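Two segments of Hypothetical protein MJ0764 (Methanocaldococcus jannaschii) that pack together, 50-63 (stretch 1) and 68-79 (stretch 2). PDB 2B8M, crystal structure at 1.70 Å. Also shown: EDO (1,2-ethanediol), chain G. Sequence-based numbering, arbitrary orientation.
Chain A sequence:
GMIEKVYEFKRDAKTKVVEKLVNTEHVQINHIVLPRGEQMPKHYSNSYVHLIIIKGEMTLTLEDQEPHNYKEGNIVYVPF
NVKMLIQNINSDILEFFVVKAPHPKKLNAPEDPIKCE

Stretch 1 (50-63) HLIIIKGEMTLTLE
Stretch 2 (68-79) HNYKEGNIVYVP

Each stretch contributes two β-strands, 50-55 and 57-62 in the first and 68-71 and 74-78 in the second, which pair as two antiparallel ladders. Strand 50-55 runs against 74-78 at 164°, axes 4.5 Å apart, with Leu 51 opposite Val 76; strand 57-62 runs against 68-71 at 154°, with Met 58 opposite Tyr 70. Most strand residues have phi/psi near -110/125. The register shifts by one residue between the ladders, where Gly 56 (79/-156) interrupts stretch 1 and a type II turn from Lys 71 to Asn 74 reverses stretch 2; Gly 73 (96/-1) occupies a conformation that calls for glycine.

Reciprocal hydrogen bonds join Leu 51 N to Val 76 O and Val 76 N to Leu 51 O (both 2.9 Å). Ile 53 N reaches Asn 74 O at 2.9 Å, while Gly 73 N donates to Ile 53 O at 3.1 Å. Across the junction, Glu 72 N donates to Gly 56 O (2.9 Å). Met 58 N to Tyr 70 O (2.7 Å), Tyr 70 N to Met 58 O (2.8 Å), Leu 60 N to His 68 O (2.8 Å) and His 68 N to Leu 60 O (2.9 Å) complete the second ladder.

The ladders face each other. Leu 51 (mt) and Val 76 (t) from the first, Leu 60 (tp) and Tyr 70 (m) from the second, point into the apolar space between them. Leu 60 CD2 lies 3.8 Å from Val 76 CG1, bridging the layers, and Ile 53 (mt) places CD1 3.7 Å from Tyr 70 CB.

The second ladder's outward face carries polar pairs. Glu 57 (tt) and Lys 71 (mttm) join carboxylate to ammonium in a salt bridge, OE1 to NZ 2.9 Å; the hydroxyl Thr 59 OG1 (chi1 m) donates to amide oxygen Asn 69 OD1 at 2.7 Å. The first ladder's outward face points the opposite way: Ile 52 CG1 meets Ile 75 CG1 in van der Waals contact at 4.1 Å, and His 50 (m) brings NE2 within 3.4 Å of Tyr 77 CD1 (chi1 t), their ring planes oblique at 32°.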

# COMPACT_ATOMS: atom_id res chain seq x y z
N HIS A 50 -2.75 -1.29 -8.02
CA HIS A 50 -3.23 -2.11 -6.92
C HIS A 50 -3.93 -1.27 -5.86
O HIS A 50 -3.41 -0.25 -5.42
CB HIS A 50 -2.13 -2.94 -6.27
CG HIS A 50 -1.57 -4.00 -7.15
ND1 HIS A 50 -0.58 -3.73 -8.07
CD2 HIS A 50 -1.88 -5.31 -7.29
CE1 HIS A 50 -0.28 -4.85 -8.71
NE2 HIS A 50 -1.08 -5.81 -8.29
N LEU A 51 -5.12 -1.73 -5.52
CA LEU A 51 -6.04 -1.07 -4.61
C LEU A 51 -6.00 -1.89 -3.33
O LEU A 51 -6.39 -3.04 -3.31
CB LEU A 51 -7.47 -1.07 -5.22
CG LEU A 51 -7.56 -0.39 -6.58
CD1 LEU A 51 -8.96 -0.56 -7.14
CD2 LEU A 51 -7.18 1.07 -6.46
N ILE A 52 -5.51 -1.29 -2.24
CA ILE A 52 -5.39 -2.00 -0.98
C ILE A 52 -6.52 -1.54 -0.06
O ILE A 52 -6.51 -0.43 0.47
CB ILE A 52 -4.00 -1.75 -0.31
CG1 ILE A 52 -2.84 -2.15 -1.22
CG2 ILE A 52 -3.96 -2.50 1.01
CD1 ILE A 52 -1.48 -1.64 -0.77
N ILE A 53 -7.51 -2.39 0.12
CA ILE A 53 -8.73 -1.96 0.82
C ILE A 53 -8.61 -2.24 2.30
O ILE A 53 -8.50 -3.40 2.71
CB ILE A 53 -9.94 -2.64 0.24
CG1 ILE A 53 -9.97 -2.42 -1.28
CG2 ILE A 53 -11.23 -2.12 0.88
CD1 ILE A 53 -11.11 -3.03 -1.94
N ILE A 54 -8.65 -1.19 3.13
CA ILE A 54 -8.52 -1.40 4.56
C ILE A 54 -9.76 -1.15 5.38
O ILE A 54 -9.78 -1.53 6.55
CB ILE A 54 -7.32 -0.67 5.14
CG1 ILE A 54 -7.48 0.83 4.96
CG2 ILE A 54 -5.98 -1.13 4.46
CD1 ILE A 54 -6.49 1.59 5.93
N LYS A 55 -10.82 -0.56 4.80
CA LYS A 55 -12.10 -0.44 5.50
C LYS A 55 -13.23 -0.35 4.50
O LYS A 55 -13.10 0.26 3.43
CB LYS A 55 -12.09 0.81 6.37
CG LYS A 55 -13.35 1.03 7.14
CD LYS A 55 -13.19 2.18 8.13
N GLY A 56 -14.37 -0.96 4.84
CA GLY A 56 -15.56 -0.85 4.04
C GLY A 56 -15.56 -1.74 2.80
O GLY A 56 -14.89 -2.77 2.74
N GLU A 57 -16.36 -1.32 1.82
CA GLU A 57 -16.62 -2.11 0.64
C GLU A 57 -16.59 -1.21 -0.58
O GLU A 57 -17.24 -0.16 -0.60
CB GLU A 57 -17.99 -2.77 0.76
CG GLU A 57 -18.39 -3.66 -0.43
CD GLU A 57 -19.67 -4.42 -0.16
OE1 GLU A 57 -19.90 -4.79 1.02
OE2 GLU A 57 -20.46 -4.62 -1.10
N MSE A 58 -15.82 -1.65 -1.59
CA MSE A 58 -15.67 -0.93 -2.82
C MSE A 58 -16.51 -1.60 -3.88
O MSE A 58 -16.53 -2.80 -3.95
CB MSE A 58 -14.21 -1.01 -3.28
CG MSE A 58 -13.99 -0.45 -4.66
SE MSE A 58 -12.14 -0.71 -5.23
CE MSE A 58 -11.25 0.45 -3.82
N THR A 59 -17.17 -0.79 -4.71
CA THR A 59 -17.82 -1.27 -5.90
C THR A 59 -16.97 -0.78 -7.06
O THR A 59 -16.82 0.43 -7.29
CB THR A 59 -19.28 -0.78 -5.95
OG1 THR A 59 -19.98 -1.28 -4.83
CG2 THR A 59 -19.98 -1.27 -7.19
N LEU A 60 -16.39 -1.74 -7.77
CA LEU A 60 -15.43 -1.49 -8.84
C LEU A 60 -16.01 -1.97 -10.17
O LEU A 60 -16.36 -3.12 -10.33
CB LEU A 60 -14.16 -2.28 -8.55
CG LEU A 60 -13.05 -2.11 -9.58
CD1 LEU A 60 -12.54 -0.68 -9.57
CD2 LEU A 60 -11.92 -3.09 -9.31
N THR A 61 -16.20 -1.06 -11.11
CA THR A 61 -16.67 -1.39 -12.43
C THR A 61 -15.53 -1.17 -13.40
O THR A 61 -15.02 -0.05 -13.53
CB THR A 61 -17.93 -0.58 -12.85
OG1 THR A 61 -18.92 -0.65 -11.80
CG2 THR A 61 -18.53 -1.16 -14.08
N LEU A 62 -15.15 -2.25 -14.10
CA LEU A 62 -14.10 -2.22 -15.06
C LEU A 62 -14.67 -2.52 -16.43
O LEU A 62 -15.44 -3.48 -16.62
CB LEU A 62 -13.01 -3.24 -14.75
CG LEU A 62 -12.29 -3.12 -13.41
CD1 LEU A 62 -11.19 -4.16 -13.38
CD2 LEU A 62 -11.72 -1.74 -13.19
N GLU A 63 -14.32 -1.67 -17.39
CA GLU A 63 -14.77 -1.84 -18.77
C GLU A 63 -16.25 -2.19 -18.86
O GLU A 63 -17.05 -1.44 -18.34
CB GLU A 63 -13.88 -2.83 -19.52
CG GLU A 63 -12.46 -2.42 -19.69
CD GLU A 63 -12.23 -1.26 -20.67
OE1 GLU A 63 -13.08 -1.00 -21.54
OE2 GLU A 63 -11.17 -0.59 -20.58
N HIS A 68 -18.21 -5.15 -9.51
CA HIS A 68 -17.76 -6.19 -8.56
C HIS A 68 -17.49 -5.54 -7.20
O HIS A 68 -16.92 -4.45 -7.16
CB HIS A 68 -16.54 -6.93 -9.11
CG HIS A 68 -16.81 -7.71 -10.37
ND1 HIS A 68 -15.82 -8.02 -11.27
CD2 HIS A 68 -17.95 -8.22 -10.88
CE1 HIS A 68 -16.34 -8.69 -12.28
NE2 HIS A 68 -17.63 -8.83 -12.07
N ASN A 69 -17.90 -6.20 -6.12
CA ASN A 69 -17.69 -5.67 -4.77
C ASN A 69 -16.51 -6.30 -4.07
O ASN A 69 -16.34 -7.52 -4.07
CB ASN A 69 -18.93 -5.84 -3.91
CG ASN A 69 -20.13 -5.08 -4.47
OD1 ASN A 69 -20.02 -3.96 -4.94
ND2 ASN A 69 -21.29 -5.70 -4.39
N TYR A 70 -15.66 -5.47 -3.47
CA TYR A 70 -14.50 -5.95 -2.72
C TYR A 70 -14.47 -5.28 -1.36
O TYR A 70 -14.72 -4.11 -1.25
CB TYR A 70 -13.23 -5.64 -3.50
CG TYR A 70 -13.21 -6.41 -4.80
CD1 TYR A 70 -13.04 -7.80 -4.78
CD2 TYR A 70 -13.38 -5.78 -6.03
CE1 TYR A 70 -13.07 -8.55 -5.96
CE2 TYR A 70 -13.39 -6.52 -7.22
CZ TYR A 70 -13.20 -7.89 -7.17
OH TYR A 70 -13.25 -8.61 -8.33
N LYS A 71 -14.21 -6.05 -0.32
CA LYS A 71 -14.23 -5.56 1.05
C LYS A 71 -12.82 -5.40 1.58
O LYS A 71 -11.84 -5.85 0.96
CB LYS A 71 -14.99 -6.55 1.93
CG LYS A 71 -16.48 -6.62 1.64
CD LYS A 71 -17.12 -7.79 2.31
CE LYS A 71 -18.62 -7.88 2.01
NZ LYS A 71 -19.43 -7.01 2.90
N GLU A 72 -12.74 -4.77 2.74
CA GLU A 72 -11.54 -4.74 3.55
C GLU A 72 -10.89 -6.14 3.57
O GLU A 72 -11.58 -7.14 3.70
CB GLU A 72 -11.93 -4.33 4.98
CG GLU A 72 -10.77 -4.49 5.98
CD GLU A 72 -11.15 -4.27 7.46
OE1 GLU A 72 -12.29 -3.81 7.77
OE2 GLU A 72 -10.28 -4.58 8.32
N GLY A 73 -9.56 -6.18 3.46
CA GLY A 73 -8.84 -7.46 3.37
C GLY A 73 -8.53 -7.89 1.95
O GLY A 73 -7.93 -8.92 1.75
N ASN A 74 -8.95 -7.11 0.96
CA ASN A 74 -8.62 -7.38 -0.45
C ASN A 74 -7.60 -6.41 -0.99
O ASN A 74 -7.60 -5.23 -0.65
CB ASN A 74 -9.86 -7.26 -1.36
CG ASN A 74 -10.82 -8.43 -1.24
OD1 ASN A 74 -12.00 -8.21 -0.95
ND2 ASN A 74 -10.35 -9.67 -1.48
N ILE A 75 -6.72 -6.92 -1.85
CA ILE A 75 -5.91 -6.10 -2.71
C ILE A 75 -6.35 -6.47 -4.10
O ILE A 75 -6.37 -7.65 -4.45
CB ILE A 75 -4.41 -6.39 -2.54
CG1 ILE A 75 -3.97 -6.12 -1.12
CG2 ILE A 75 -3.60 -5.61 -3.59
CD1 ILE A 75 -2.52 -6.47 -0.90
N VAL A 76 -6.74 -5.45 -4.86
CA VAL A 76 -7.27 -5.67 -6.19
C VAL A 76 -6.34 -5.05 -7.23
O VAL A 76 -6.06 -3.84 -7.19
CB VAL A 76 -8.69 -5.09 -6.36
CG1 VAL A 76 -9.21 -5.36 -7.80
CG2 VAL A 76 -9.65 -5.62 -5.33
N TYR A 77 -5.88 -5.87 -8.16
CA TYR A 77 -5.05 -5.44 -9.28
C TYR A 77 -5.92 -4.99 -10.44
O TYR A 77 -6.82 -5.73 -10.86
CB TYR A 77 -4.20 -6.60 -9.78
CG TYR A 77 -3.52 -6.37 -11.11
CD1 TYR A 77 -2.61 -5.34 -11.29
CD2 TYR A 77 -3.80 -7.20 -12.19
CE1 TYR A 77 -1.97 -5.18 -12.51
CE2 TYR A 77 -3.17 -7.05 -13.41
CZ TYR A 77 -2.25 -6.04 -13.56
OH TYR A 77 -1.66 -5.90 -14.80
N VAL A 78 -5.64 -3.80 -10.97
CA VAL A 78 -6.28 -3.35 -12.23
C VAL A 78 -5.13 -3.08 -13.20
O VAL A 78 -4.24 -2.31 -12.90
CB VAL A 78 -7.11 -2.04 -12.09
CG1 VAL A 78 -7.74 -1.68 -13.42
CG2 VAL A 78 -8.16 -2.19 -11.02
N PRO A 79 -5.16 -3.72 -14.36
CA PRO A 79 -4.12 -3.46 -15.33
C PRO A 79 -4.11 -2.01 -15.84
O PRO A 79 -5.13 -1.31 -15.79
CB PRO A 79 -4.45 -4.45 -16.47
CG PRO A 79 -5.38 -5.45 -15.87
CD PRO A 79 -6.11 -4.75 -14.81
C1 EDO G . -19.10 -10.42 -15.51
O1 EDO G . -19.10 -9.01 -15.57
C2 EDO G . -20.11 -10.79 -14.44
O2 EDO G . -19.61 -10.25 -13.21
O HOH W 1 -14.31 -2.95 6.78